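Local coordinates for antifreeze protein (Uncultured bacterium, PDB 6EIO), which probably binds ice through two faces of its beta-solenoid, and so acts as an antifreeze protein on growing ice crystals, at residues S126-S131 against I149-T154; N173-V178 against K191-A196; E198-D203 against G210-R215. All coordinates share one frame; numbering follows the deposited sequence. Where two conformers were deposited one is given.

Contact 1. Residues S126-S131 against I149-T154; sequences SSLAVS and IQIAST
Leu128 N gives its hydrogen to Thr154 O across 2.9 Å, nearly straight at 167°. It is the one backbone hydrogen bond between segments 126-131 and 149-154. The same carbonyl oxygen also sits 3.4 Å from Ser127 CA, a weaker CH...O approach beside the stronger bond. A second bond, hydroxyl to hydroxyl, closes the outer corner in one of the two conformers of Ser127: its OG lies 2.7 Å from Thr154 OG1, and either group could be the donor. The Thr154 hydroxyl stands between the backbone N and the carbonyl carbon (chi1 62°), the crowded position, which brings OG1 round to the Ser127 side. A water extends this polar patch by donating to Leu128 O at 2.9 Å and sitting 3.0 Å from Thr154 OG1, so that it ties the start of strand 128-130 to the facing side chain. Both segments belong to successive coils of the beta-solenoid of this ice-binding family: strand 147-151 runs on one face, the chain bends at 152-154, and strand 155-157 then pairs with 128-130 on the next face. The apolar part lies inside that corner. Leu128 has CG anti to the backbone N (chi1 -165°). Its CD2 methyl is 3.7 Å from Ile151 CD1 and also meets CG2 of Ile149, a residue with two conformers. The leucine side chain crosses each isoleucine at about a right angle, so its branch meets their methyls instead of lying alongside them. Farther in, Leu128 and Ile149 both touch Trp176 of strand 174-178. At the bend Ser153 CB packs 3.7 Å from Ser126 C.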
ATOM      1  N   SER A 126       3.793 -13.099 -11.012  1.00  6.71           N
ATOM      2  CA  SER A 126       3.041 -12.449 -12.081  1.00  7.05           C
ATOM      3  C   SER A 126       2.124 -11.404 -11.432  1.00  6.80           C
ATOM      4  O   SER A 126       2.309 -11.017 -10.270  1.00  8.14           O
ATOM      5  CB  SER A 126       2.320 -13.517 -12.922  1.00  7.91           C
ATOM      6  OG  SER A 126       1.467 -14.306 -12.114  1.00  8.60           O
ATOM      7  N   SER A 127       1.116 -10.949 -12.160  1.00  6.75           N
ATOM      8  CA  SER A 127       0.237  -9.938 -11.599  0.52  6.16           C
ATOM      9  C   SER A 127      -0.630 -10.537 -10.494  1.00  5.84           C
ATOM     10  O   SER A 127      -1.035 -11.705 -10.541  1.00  6.68           O
ATOM     11  CB  SER A 127      -0.665  -9.342 -12.679  0.52  6.33           C
ATOM     12  OG  SER A 127       0.060  -8.514 -13.577  0.52  6.95           O
ATOM     13  N   LEU A 128      -0.908  -9.706  -9.479  1.00  5.80           N
ATOM     14  CA  LEU A 128      -1.749 -10.077  -8.354  1.00  5.41           C
ATOM     15  C   LEU A 128      -2.986  -9.187  -8.400  1.00  5.46           C
ATOM     16  O   LEU A 128      -2.877  -7.986  -8.671  1.00  6.46           O
ATOM     17  CB  LEU A 128      -1.003  -9.877  -7.033  1.00  5.75           C
ATOM     18  CG  LEU A 128      -1.628 -10.559  -5.817  1.00  6.05           C
ATOM     19  CD1 LEU A 128      -1.525 -12.071  -5.922  1.00  7.40           C
ATOM     20  CD2 LEU A 128      -0.944 -10.063  -4.555  1.00  7.63           C
ATOM     21  N   ALA A 129      -4.157  -9.772  -8.153  1.00  5.48           N
ATOM     22  CA  ALA A 129      -5.398  -9.029  -8.318  1.00  6.15           C
ATOM     23  C   ALA A 129      -6.407  -9.449  -7.271  1.00  5.94           C
ATOM     24  O   ALA A 129      -6.385 -10.571  -6.791  1.00  7.33           O
ATOM     25  CB  ALA A 129      -5.994  -9.271  -9.704  1.00  9.00           C
ATOM     26  N   VAL A 130      -7.293  -8.535  -6.926  1.00  8.45           N
ATOM     27  CA  VAL A 130      -8.532  -8.890  -6.258  1.00 12.93           C
ATOM     28  C   VAL A 130      -9.621  -8.629  -7.291  1.00 13.91           C
ATOM     29  O   VAL A 130     -10.004  -7.480  -7.526  1.00 14.88           O
ATOM     30  CB  VAL A 130      -8.747  -8.100  -4.960  1.00 15.96           C
ATOM     31  CG1 VAL A 130      -9.883  -8.703  -4.176  1.00 21.87           C
ATOM     32  CG2 VAL A 130      -7.463  -8.056  -4.123  1.00 17.87           C
ATOM     33  N   SER A 131     -10.098  -9.693  -7.953  1.00 17.11           N
ATOM     34  CA  SER A 131     -11.029  -9.525  -9.068  1.00 19.81           C
ATOM     35  C   SER A 131     -12.432  -9.967  -8.746  1.00 17.18           C
ATOM     36  O   SER A 131     -13.384  -9.374  -9.245  1.00 22.53           O
ATOM     37  CB  SER A 131     -10.560 -10.246 -10.346  1.00 20.56           C
ATOM     38  OG  SER A 131     -10.652 -11.652 -10.304  1.00 17.07           O
ATOM     39  N   ILE A 149       3.802  -8.916   1.024  1.00  5.34           N
ATOM     40  CA  ILE A 149       3.470  -9.490  -0.275  0.53  5.51           C
ATOM     41  C   ILE A 149       4.360  -8.865  -1.333  1.00  5.35           C
ATOM     42  O   ILE A 149       4.365  -7.643  -1.521  1.00  6.46           O
ATOM     43  CB  ILE A 149       1.996  -9.312  -0.639  0.53  6.20           C
ATOM     44  CG1 ILE A 149       1.117  -9.962   0.416  0.53  7.80           C
ATOM     45  CG2 ILE A 149       1.733  -9.952  -1.996  0.53  6.87           C
ATOM     46  CD1 ILE A 149      -0.335  -9.616   0.276  0.53 10.50           C
ATOM     47  N   GLN A 150       5.128  -9.719  -2.013  1.00  5.58           N
ATOM     48  CA  GLN A 150       6.056  -9.330  -3.071  1.00  5.74           C
ATOM     49  C   GLN A 150       5.389  -9.611  -4.412  1.00  5.68           C
ATOM     50  O   GLN A 150       4.907 -10.727  -4.634  1.00  7.27           O
ATOM     51  CB  GLN A 150       7.332 -10.169  -3.005  1.00  6.36           C
ATOM     52  CG  GLN A 150       8.052 -10.071  -1.675  1.00  7.02           C
ATOM     53  CD  GLN A 150       9.154 -11.096  -1.529  1.00  7.22           C
ATOM     54  OE1 GLN A 150       9.050 -12.222  -2.050  1.00  9.51           O
ATOM     55  NE2 GLN A 150      10.190 -10.741  -0.818  1.00  7.76           N
ATOM     56  N   ILE A 151       5.355  -8.624  -5.304  1.00  5.68           N
ATOM     57  CA  ILE A 151       4.610  -8.743  -6.553  1.00  5.63           C
ATOM     58  C   ILE A 151       5.524  -8.371  -7.718  1.00  5.90           C
ATOM     59  O   ILE A 151       5.959  -7.224  -7.831  1.00  6.62           O
ATOM     60  CB  ILE A 151       3.342  -7.875  -6.535  1.00  5.77           C
ATOM     61  CG1 ILE A 151       2.465  -8.260  -5.337  1.00  6.63           C
ATOM     62  CG2 ILE A 151       2.583  -8.014  -7.842  1.00  6.83           C
ATOM     63  CD1 ILE A 151       1.461  -7.221  -4.967  1.00  8.42           C
ATOM     64  N   ALA A 152       5.778  -9.339  -8.606  1.00  7.17           N
ATOM     65  CA  ALA A 152       6.727  -9.151  -9.709  1.00  7.66           C
ATOM     66  C   ALA A 152       6.201  -8.263 -10.823  1.00  6.40           C
ATOM     67  O   ALA A 152       6.998  -7.748 -11.610  1.00  7.78           O
ATOM     68  CB  ALA A 152       7.077 -10.502 -10.325  1.00 11.39           C
ATOM     69  N   SER A 153       4.905  -7.989 -10.829  0.54  7.08           N
ATOM     70  CA  SER A 153       4.256  -7.267 -11.902  0.54  6.27           C
ATOM     71  C   SER A 153       3.333  -6.208 -11.292  0.54  5.94           C
ATOM     72  O   SER A 153       3.765  -5.404 -10.454  0.54  6.07           O
ATOM     73  CB  SER A 153       3.550  -8.259 -12.832  0.54  8.82           C
ATOM     74  OG  SER A 153       3.084  -7.561 -13.964  0.54  8.33           O
ATOM     75  N   THR A 154       2.081  -6.188 -11.722  1.00  5.48           N
ATOM     76  CA  THR A 154       1.091  -5.227 -11.261  1.00  5.31           C
ATOM     77  C   THR A 154       0.226  -5.782 -10.139  1.00  5.01           C
ATOM     78  O   THR A 154       0.096  -6.991  -9.947  1.00  5.53           O
ATOM     79  CB  THR A 154       0.196  -4.788 -12.427  1.00  5.88           C
ATOM     80  OG1 THR A 154      -0.499  -5.939 -12.919  1.00  7.22           O
ATOM     81  CG2 THR A 154       0.981  -4.132 -13.548  1.00  6.45           C
TER
HETATM   82  O   HOH W   1      -2.806  -7.065 -11.424  1.00 29.71           O

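Contact 2. Residues N173-V178 against K191-A196; sequences NIYWQV and KGTVIA
Trp176 and Lys191 meet through the indole: NE1 donates to Lys191 O at 2.9 Å and 152°, with the oxygen 18° out of the ring plane. CG of Trp176 is anti to the carbonyl carbon (chi1 -49°), and the ring stands over the face that also carries Val178, Val194 and Ala196. This is the tightly packed side. Trp176 CD1 meets Val194 CG2 at 3.9 Å, Val178 CG2 touches Val194 CG1, and Val178 CB lies 4.1 Å from Ala196 CB. Gly192 sits at the corner where the chain turns into its strand, its CA 4.1 Å from Trp176 NE1; a beta carbon here would collide with that indole nitrogen and with the carbonyl oxygen of Lys191. Strands 174-178 and 193-196 run parallel and are linked by four backbone hydrogen bonds, from Thr193 N to Ile174 O, Trp176 N to Thr193 O, Ile195 N to Trp176 O and Val178 N to Ile195 O.

The other face, with Tyr175, Gln177, Thr193 and Ile195, is looser between the two segments. There the Tyr175 and Thr193 side chains run alongside each other in the same sense, with only CD2 of the ring coming 4.0 Å from Thr193 CB. A water adds a second bridge: it donates to Ile174 O and accepts from Thr193 OG1, both at 2.8 Å, so Ile174 O receives two hydrogens, one from Thr193 N and one from the water. Thr193 OG1 also bonds Arg211 NH1, while the Lys191 chain leads away to a salt bridge with Glu209.

Strand 174-178 is flanked by 147-151 and 193-196, with 207-214 next beyond the latter. Gln177 and Ile195 rest on helix 81-99, whereas the Trp176 ring meets Phe137 of strand 135-138 inside the solenoid.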
ATOM      1  N   ASN A 173       0.407  -3.195   9.437  1.00  4.92           N
ATOM      2  CA  ASN A 173       1.269  -4.364   9.453  1.00  5.14           C
ATOM      3  C   ASN A 173       1.206  -5.152   8.153  1.00  5.10           C
ATOM      4  O   ASN A 173       1.717  -6.280   8.095  1.00  5.64           O
ATOM      5  CB  ASN A 173       0.877  -5.259  10.633  1.00  5.23           C
ATOM      6  CG  ASN A 173       1.256  -4.672  11.986  1.00  5.42           C
ATOM      7  OD1 ASN A 173       1.522  -3.477  12.129  1.00  6.21           O
ATOM      8  ND2 ASN A 173       1.277  -5.530  12.991  1.00  7.80           N
ATOM      9  N   ILE A 174       0.614  -4.562   7.110  1.00  4.97           N
ATOM     10  CA  ILE A 174       0.440  -5.182   5.806  1.00  5.12           C
ATOM     11  C   ILE A 174       1.207  -4.342   4.784  1.00  4.87           C
ATOM     12  O   ILE A 174       1.021  -3.121   4.721  1.00  5.09           O
ATOM     13  CB  ILE A 174      -1.052  -5.258   5.424  1.00  5.25           C
ATOM     14  CG1 ILE A 174      -1.827  -6.115   6.427  1.00  5.76           C
ATOM     15  CG2 ILE A 174      -1.213  -5.782   3.989  1.00  6.28           C
ATOM     16  CD1 ILE A 174      -3.329  -5.960   6.307  1.00  7.42           C
ATOM     17  N   TYR A 175       2.040  -5.002   3.980  1.00  5.01           N
ATOM     18  CA  TYR A 175       2.880  -4.327   3.004  1.00  4.99           C
ATOM     19  C   TYR A 175       2.758  -5.024   1.660  1.00  5.12           C
ATOM     20  O   TYR A 175       2.867  -6.258   1.580  1.00  6.90           O
ATOM     21  CB  TYR A 175       4.328  -4.375   3.441  1.00  5.75           C
ATOM     22  CG  TYR A 175       4.589  -3.844   4.826  1.00  6.00           C
ATOM     23  CD1 TYR A 175       4.509  -4.687   5.923  1.00  7.41           C
ATOM     24  CD2 TYR A 175       4.934  -2.518   5.038  1.00  6.32           C
ATOM     25  CE1 TYR A 175       4.794  -4.241   7.188  1.00  7.18           C
ATOM     26  CE2 TYR A 175       5.215  -2.052   6.304  1.00  6.94           C
ATOM     27  CZ  TYR A 175       5.168  -2.939   7.380  1.00  7.18           C
ATOM     28  OH  TYR A 175       5.510  -2.563   8.656  1.00  8.76           O
ATOM     29  N   TRP A 176       2.595  -4.226   0.609  1.00  4.92           N
ATOM     30  CA  TRP A 176       2.489  -4.692  -0.767  1.00  4.99           C
ATOM     31  C   TRP A 176       3.645  -4.063  -1.543  1.00  4.94           C
ATOM     32  O   TRP A 176       3.651  -2.847  -1.760  1.00  6.23           O
ATOM     33  CB  TRP A 176       1.169  -4.251  -1.410  1.00  5.03           C
ATOM     34  CG  TRP A 176      -0.079  -4.504  -0.631  1.00  5.05           C
ATOM     35  CD1 TRP A 176      -0.585  -3.727   0.380  1.00  4.93           C
ATOM     36  CD2 TRP A 176      -1.050  -5.553  -0.839  1.00  4.88           C
ATOM     37  NE1 TRP A 176      -1.771  -4.241   0.836  1.00  4.95           N
ATOM     38  CE2 TRP A 176      -2.087  -5.348   0.098  1.00  4.85           C
ATOM     39  CE3 TRP A 176      -1.161  -6.619  -1.740  1.00  5.80           C
ATOM     40  CZ2 TRP A 176      -3.214  -6.163   0.147  1.00  5.48           C
ATOM     41  CZ3 TRP A 176      -2.285  -7.437  -1.677  1.00  6.43           C
ATOM     42  CH2 TRP A 176      -3.288  -7.207  -0.741  1.00  5.91           C
ATOM     43  N   GLN A 177       4.614  -4.878  -1.959  1.00  4.73           N
ATOM     44  CA  GLN A 177       5.734  -4.414  -2.761  1.00  5.07           C
ATOM     45  C   GLN A 177       5.400  -4.718  -4.221  1.00  5.03           C
ATOM     46  O   GLN A 177       5.218  -5.882  -4.591  1.00  6.04           O
ATOM     47  CB  GLN A 177       7.015  -5.128  -2.302  1.00  5.78           C
ATOM     48  CG  GLN A 177       8.228  -4.803  -3.162  1.00  7.32           C
ATOM     49  CD  GLN A 177       8.387  -5.722  -4.349  1.00  6.74           C
ATOM     50  OE1 GLN A 177       8.231  -6.947  -4.238  1.00  8.17           O
ATOM     51  NE2 GLN A 177       8.683  -5.135  -5.504  1.00  7.82           N
ATOM     52  N   VAL A 178       5.296  -3.666  -5.031  1.00  5.11           N
ATOM     53  CA  VAL A 178       4.777  -3.761  -6.385  1.00  5.15           C
ATOM     54  C   VAL A 178       5.893  -3.369  -7.352  1.00  5.26           C
ATOM     55  O   VAL A 178       6.357  -2.221  -7.352  1.00  5.26           O
ATOM     56  CB  VAL A 178       3.543  -2.863  -6.548  1.00  5.50           C
ATOM     57  CG1 VAL A 178       3.045  -2.884  -7.996  1.00  6.81           C
ATOM     58  CG2 VAL A 178       2.444  -3.265  -5.580  1.00  6.07           C
ATOM     59  N   LYS A 191      -6.308  -1.651   1.921  1.00  4.54           N
ATOM     60  CA  LYS A 191      -5.612  -1.432   3.177  1.00  4.59           C
ATOM     61  C   LYS A 191      -4.156  -1.847   3.031  1.00  4.51           C
ATOM     62  O   LYS A 191      -3.828  -2.772   2.281  1.00  5.06           O
ATOM     63  CB  LYS A 191      -6.210  -2.251   4.328  1.00  4.88           C
ATOM     64  CG  LYS A 191      -7.662  -1.959   4.676  1.00  4.97           C
ATOM     65  CD  LYS A 191      -8.060  -2.758   5.913  1.00  5.69           C
ATOM     66  CE  LYS A 191      -9.501  -2.587   6.352  1.00  6.15           C
ATOM     67  NZ  LYS A 191      -9.811  -1.201   6.797  1.00  7.00           N
ATOM     68  N   GLY A 192      -3.307  -1.182   3.819  1.00  4.33           N
ATOM     69  CA  GLY A 192      -1.897  -1.493   3.904  1.00  4.48           C
ATOM     70  C   GLY A 192      -1.037  -0.452   3.197  1.00  4.26           C
ATOM     71  O   GLY A 192      -1.511   0.521   2.611  1.00  4.74           O
ATOM     72  N   THR A 193       0.275  -0.693   3.261  1.00  4.32           N
ATOM     73  CA  THR A 193       1.259   0.176   2.637  1.00  4.47           C
ATOM     74  C   THR A 193       1.632  -0.400   1.282  1.00  4.40           C
ATOM     75  O   THR A 193       2.189  -1.502   1.211  1.00  5.19           O
ATOM     76  CB  THR A 193       2.482   0.325   3.547  1.00  4.79           C
ATOM     77  OG1 THR A 193       2.111   1.032   4.719  1.00  5.43           O
ATOM     78  CG2 THR A 193       3.587   1.098   2.856  1.00  5.87           C
ATOM     79  N   VAL A 194       1.315   0.338   0.229  1.00  4.41           N
ATOM     80  CA  VAL A 194       1.620  -0.049  -1.150  1.00  4.57           C
ATOM     81  C   VAL A 194       2.877   0.710  -1.567  1.00  4.64           C
ATOM     82  O   VAL A 194       2.872   1.943  -1.566  1.00  5.76           O
ATOM     83  CB  VAL A 194       0.442   0.282  -2.088  1.00  5.17           C
ATOM     84  CG1 VAL A 194       0.791  -0.108  -3.513  1.00  6.52           C
ATOM     85  CG2 VAL A 194      -0.825  -0.417  -1.619  1.00  6.04           C
ATOM     86  N   ILE A 195       3.942  -0.015  -1.895  1.00  4.75           N
ATOM     87  CA  ILE A 195       5.190   0.592  -2.337  1.00  5.06           C
ATOM     88  C   ILE A 195       5.428   0.123  -3.761  1.00  5.13           C
ATOM     89  O   ILE A 195       5.778  -1.044  -3.974  1.00  5.64           O
ATOM     90  CB  ILE A 195       6.387   0.252  -1.447  1.00  6.88           C
ATOM     91  CG1 ILE A 195       6.035   0.310   0.039  1.00  8.37           C
ATOM     92  CG2 ILE A 195       7.525   1.205  -1.796  1.00  9.24           C
ATOM     93  CD1 ILE A 195       7.185  -0.061   0.945  1.00 14.32           C
ATOM     94  N   ALA A 196       5.199   1.010  -4.725  1.00  5.32           N
ATOM     95  CA  ALA A 196       5.295   0.672  -6.136  1.00  5.27           C
ATOM     96  C   ALA A 196       6.534   1.310  -6.747  1.00  5.25           C
ATOM     97  O   ALA A 196       6.878   2.463  -6.445  1.00  6.11           O
ATOM     98  CB  ALA A 196       4.076   1.140  -6.916  1.00  6.73           C
TER
HETATM   99  O   HOH W   2       1.300  -0.915   6.502  1.00  7.06           O

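Contact 3. Residues E198-D203 against G210-R215; sequences ESITFD and GRALAR. With SO4 (sulfate ion), chain F.
Ile200 pushes its CD1 methyl against the backbone of the facing strand, 3.6 Å from Leu213 N. CG1 is anti to the carbonyl carbon and CD1 continues extended (chi2 170°), which puts the methyl at the Leu213 amide, with an alanine methyl near it on each side in sequence: Ala212 CB and Ala214 CB are both 4.1 Å from CD1. Phe202, in one of its two conformers, adds CE1 at 4.0 Å from Ala212 CB, meeting the methyl obliquely. At the other end Glu198 O touches Ala214 CB at 3.4 Å. These are van der Waals touches, to the methyls of two alanines and to the backbone between them.

The strands are not sheet partners. Their axes come no nearer than 8.3 Å and their directions differ by 142°, as expected of two faces of a beta-solenoid that pack across its interior. Ile200 is held in place by backbone bonds to Ala218 and Thr220, and the Phe202 ring meets those of Phe184 and, edge-to-face, Phe226.

Farther out, Arg215 leaves the packing: its chain bends at chi3 and NH2 donates to O3 of a sulfate at 2.8 Å and 171°, the oxygen lying at the edge of the guanidinium in its plane. That ion probably comes from the crystallisation liquor. Arg215 also makes a cation-pi contact with Tyr94 of helix 81-99, and Leu213, whose CB points away from 198-203, touches Ile90 of the same helix. Strand 200-202 lies between 182-184 and 219-222 on its own face, while 211-214 lies beside 193-196, with 36-40 probably on its other side.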
ATOM      1  N   GLU A 198       6.753   2.123  -9.931  1.00  5.84           N
ATOM      2  CA  GLU A 198       6.292   3.055 -10.948  1.00  6.11           C
ATOM      3  C   GLU A 198       5.123   3.882 -10.411  1.00  5.72           C
ATOM      4  O   GLU A 198       5.357   4.793  -9.613  1.00  6.50           O
ATOM      5  CB  GLU A 198       6.027   2.325 -12.275  1.00  7.66           C
ATOM      6  CG  GLU A 198       7.316   1.733 -12.871  1.00 12.11           C
ATOM      7  CD  GLU A 198       8.346   2.778 -13.345  1.00 16.76           C
ATOM      8  OE1 GLU A 198       8.034   3.995 -13.392  1.00 19.33           O
ATOM      9  OE2 GLU A 198       9.473   2.361 -13.687  1.00 23.94           O
ATOM     10  N   SER A 199       3.895   3.601 -10.843  1.00  6.10           N
ATOM     11  CA  SER A 199       2.756   4.464 -10.581  1.00  5.77           C
ATOM     12  C   SER A 199       1.667   3.744  -9.786  1.00  5.55           C
ATOM     13  O   SER A 199       1.609   2.509  -9.725  1.00  6.32           O
ATOM     14  CB  SER A 199       2.185   4.959 -11.895  1.00  6.48           C
ATOM     15  OG  SER A 199       3.092   5.835 -12.543  1.00  8.41           O
ATOM     16  N   ILE A 200       0.797   4.547  -9.169  1.00  5.54           N
ATOM     17  CA  ILE A 200      -0.363   4.040  -8.434  1.00  5.44           C
ATOM     18  C   ILE A 200      -1.559   4.893  -8.822  1.00  5.40           C
ATOM     19  O   ILE A 200      -1.500   6.125  -8.732  1.00  6.13           O
ATOM     20  CB  ILE A 200      -0.154   4.086  -6.905  1.00  5.57           C
ATOM     21  CG1 ILE A 200       1.086   3.303  -6.486  1.00  5.68           C
ATOM     22  CG2 ILE A 200      -1.402   3.565  -6.214  1.00  7.04           C
ATOM     23  CD1 ILE A 200       1.483   3.501  -5.020  1.00  6.37           C
ATOM     24  N   THR A 201      -2.650   4.240  -9.229  1.00  5.33           N
ATOM     25  CA  THR A 201      -3.883   4.927  -9.591  1.00  5.41           C
ATOM     26  C   THR A 201      -5.034   4.404  -8.744  1.00  5.27           C
ATOM     27  O   THR A 201      -5.188   3.188  -8.581  1.00  5.90           O
ATOM     28  CB  THR A 201      -4.197   4.733 -11.071  1.00  6.47           C
ATOM     29  OG1 THR A 201      -3.163   5.376 -11.813  1.00  7.99           O
ATOM     30  CG2 THR A 201      -5.568   5.303 -11.460  1.00  8.61           C
ATOM     31  N   PHE A 202      -5.850   5.340  -8.243  1.00  5.50           N
ATOM     32  CA  PHE A 202      -7.094   5.033  -7.546  0.50  5.40           C
ATOM     33  C   PHE A 202      -8.241   5.636  -8.359  1.00  5.46           C
ATOM     34  O   PHE A 202      -8.266   6.849  -8.607  1.00  7.06           O
ATOM     35  CB  PHE A 202      -7.115   5.590  -6.103  0.50  5.29           C
ATOM     36  CG  PHE A 202      -6.306   4.766  -5.072  0.50  5.22           C
ATOM     37  CD1 PHE A 202      -4.923   4.908  -4.957  0.50  5.81           C
ATOM     38  CD2 PHE A 202      -6.952   3.896  -4.178  0.50  5.44           C
ATOM     39  CE1 PHE A 202      -4.211   4.172  -4.024  0.50  6.57           C
ATOM     40  CE2 PHE A 202      -6.233   3.170  -3.239  0.50  6.30           C
ATOM     41  CZ  PHE A 202      -4.865   3.309  -3.165  0.50  7.08           C
ATOM     42  N   ASP A 203      -9.202   4.793  -8.740  1.00  5.28           N
ATOM     43  CA  ASP A 203     -10.367   5.245  -9.476  0.52  5.51           C
ATOM     44  C   ASP A 203     -11.457   5.734  -8.517  1.00  5.22           C
ATOM     45  O   ASP A 203     -11.354   5.604  -7.293  1.00  5.13           O
ATOM     46  CB  ASP A 203     -10.886   4.130 -10.377  0.52  5.22           C
ATOM     47  CG  ASP A 203      -9.978   3.825 -11.535  0.52  7.20           C
ATOM     48  OD1 ASP A 203      -9.063   4.610 -11.847  0.52  9.93           O
ATOM     49  OD2 ASP A 203     -10.225   2.774 -12.161  0.52  8.19           O
ATOM     50  N   GLY A 210      -3.937   3.154   4.992  1.00  4.53           N
ATOM     51  CA  GLY A 210      -2.616   2.697   4.584  1.00  4.94           C
ATOM     52  C   GLY A 210      -1.840   3.848   3.970  1.00  4.72           C
ATOM     53  O   GLY A 210      -1.992   4.995   4.401  1.00  5.02           O
ATOM     54  N   ARG A 211      -1.011   3.517   2.979  1.00  4.57           N
ATOM     55  CA  ARG A 211      -0.188   4.511   2.298  1.00  4.99           C
ATOM     56  C   ARG A 211      -0.039   4.094   0.853  1.00  4.66           C
ATOM     57  O   ARG A 211       0.098   2.901   0.551  1.00  5.68           O
ATOM     58  CB  ARG A 211       1.224   4.609   2.887  1.00  5.91           C
ATOM     59  CG  ARG A 211       1.242   4.904   4.361  1.00  5.54           C
ATOM     60  CD  ARG A 211       2.672   4.986   4.864  1.00  6.04           C
ATOM     61  NE  ARG A 211       2.702   5.196   6.303  1.00  5.95           N
ATOM     62  CZ  ARG A 211       2.483   4.239   7.191  1.00  6.25           C
ATOM     63  NH1 ARG A 211       2.239   2.986   6.787  1.00  5.84           N
ATOM     64  NH2 ARG A 211       2.526   4.519   8.490  1.00  8.32           N
ATOM     65  N   ALA A 212       0.009   5.090  -0.029  1.00  4.59           N
ATOM     66  CA  ALA A 212       0.286   4.884  -1.451  1.00  4.95           C
ATOM     67  C   ALA A 212       1.612   5.564  -1.747  1.00  4.87           C
ATOM     68  O   ALA A 212       1.670   6.790  -1.820  1.00  5.51           O
ATOM     69  CB  ALA A 212      -0.831   5.459  -2.304  1.00  5.88           C
ATOM     70  N   LEU A 213       2.668   4.757  -1.898  1.00  4.82           N
ATOM     71  CA  LEU A 213       4.043   5.252  -1.998  1.00  5.29           C
ATOM     72  C   LEU A 213       4.598   4.823  -3.361  1.00  5.29           C
ATOM     73  O   LEU A 213       4.981   3.662  -3.543  1.00  5.93           O
ATOM     74  CB  LEU A 213       4.889   4.697  -0.847  1.00  5.45           C
ATOM     75  CG  LEU A 213       4.300   4.899   0.550  1.00  5.63           C
ATOM     76  CD1 LEU A 213       5.193   4.274   1.605  1.00  6.42           C
ATOM     77  CD2 LEU A 213       4.037   6.376   0.879  1.00  6.53           C
ATOM     78  N   ALA A 214       4.614   5.753  -4.311  1.00  5.80           N
ATOM     79  CA  ALA A 214       5.118   5.500  -5.647  1.00  6.10           C
ATOM     80  C   ALA A 214       6.519   6.092  -5.759  1.00  6.26           C
ATOM     81  O   ALA A 214       6.734   7.274  -5.486  1.00  7.92           O
ATOM     82  CB  ALA A 214       4.195   6.120  -6.693  1.00  6.78           C
ATOM     83  N   ARG A 215       7.472   5.258  -6.158  1.00  6.39           N
ATOM     84  CA  ARG A 215       8.859   5.695  -6.213  1.00  6.28           C
ATOM     85  C   ARG A 215       9.134   6.587  -7.417  1.00  5.98           C
ATOM     86  O   ARG A 215       9.557   7.740  -7.266  1.00  6.81           O
ATOM     87  CB  ARG A 215       9.804   4.498  -6.220  1.00  6.40           C
ATOM     88  CG  ARG A 215       9.850   3.779  -4.873  1.00  8.16           C
ATOM     89  CD  ARG A 215      10.829   2.607  -4.882  1.00  9.81           C
ATOM     90  NE  ARG A 215      12.160   3.043  -5.315  1.00 11.26           N
ATOM     91  CZ  ARG A 215      13.116   2.249  -5.762  1.00 10.65           C
ATOM     92  NH1 ARG A 215      12.930   0.944  -5.765  1.00 13.32           N
ATOM     93  NH2 ARG A 215      14.251   2.771  -6.203  1.00 15.71           N
TER
HETATM   94  S   SO4 F 305      17.830   1.404  -6.422  1.00 28.65           S
HETATM   95  O1  SO4 F 305      18.824   0.869  -7.353  1.00 34.69           O
HETATM   96  O2  SO4 F 305      17.978   0.751  -5.119  1.00 21.20           O
HETATM   97  O3  SO4 F 305      16.489   1.207  -6.965  1.00 38.27           O
HETATM   98  O4  SO4 F 305      18.077   2.841  -6.273  1.00 41.71           O

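The contacts follow one another along the chain, contact 1 first, then contact 2, then contact 3, and step along the solenoid. The centres of contact 1 and contact 2 are about 11 Å apart. Contact 3 has its centre about 9 Å from that of contact 2. Between contact 1 and contact 3 the centres are about 14 Å apart and the nearest atoms about 8 Å. Contact 1 touches contact 2 where strands 147-151 and 174-178 are neighbours; contact 2 touches contact 3 through 193-196 and 207-214. Strands 128-130 and 200-202 share another face. Contacts 1 and 3 thus join two faces, while contact 2 lies mainly within one and turns the corner at Gly192, so all three tie together the solenoid, on whose faces ice probably binds.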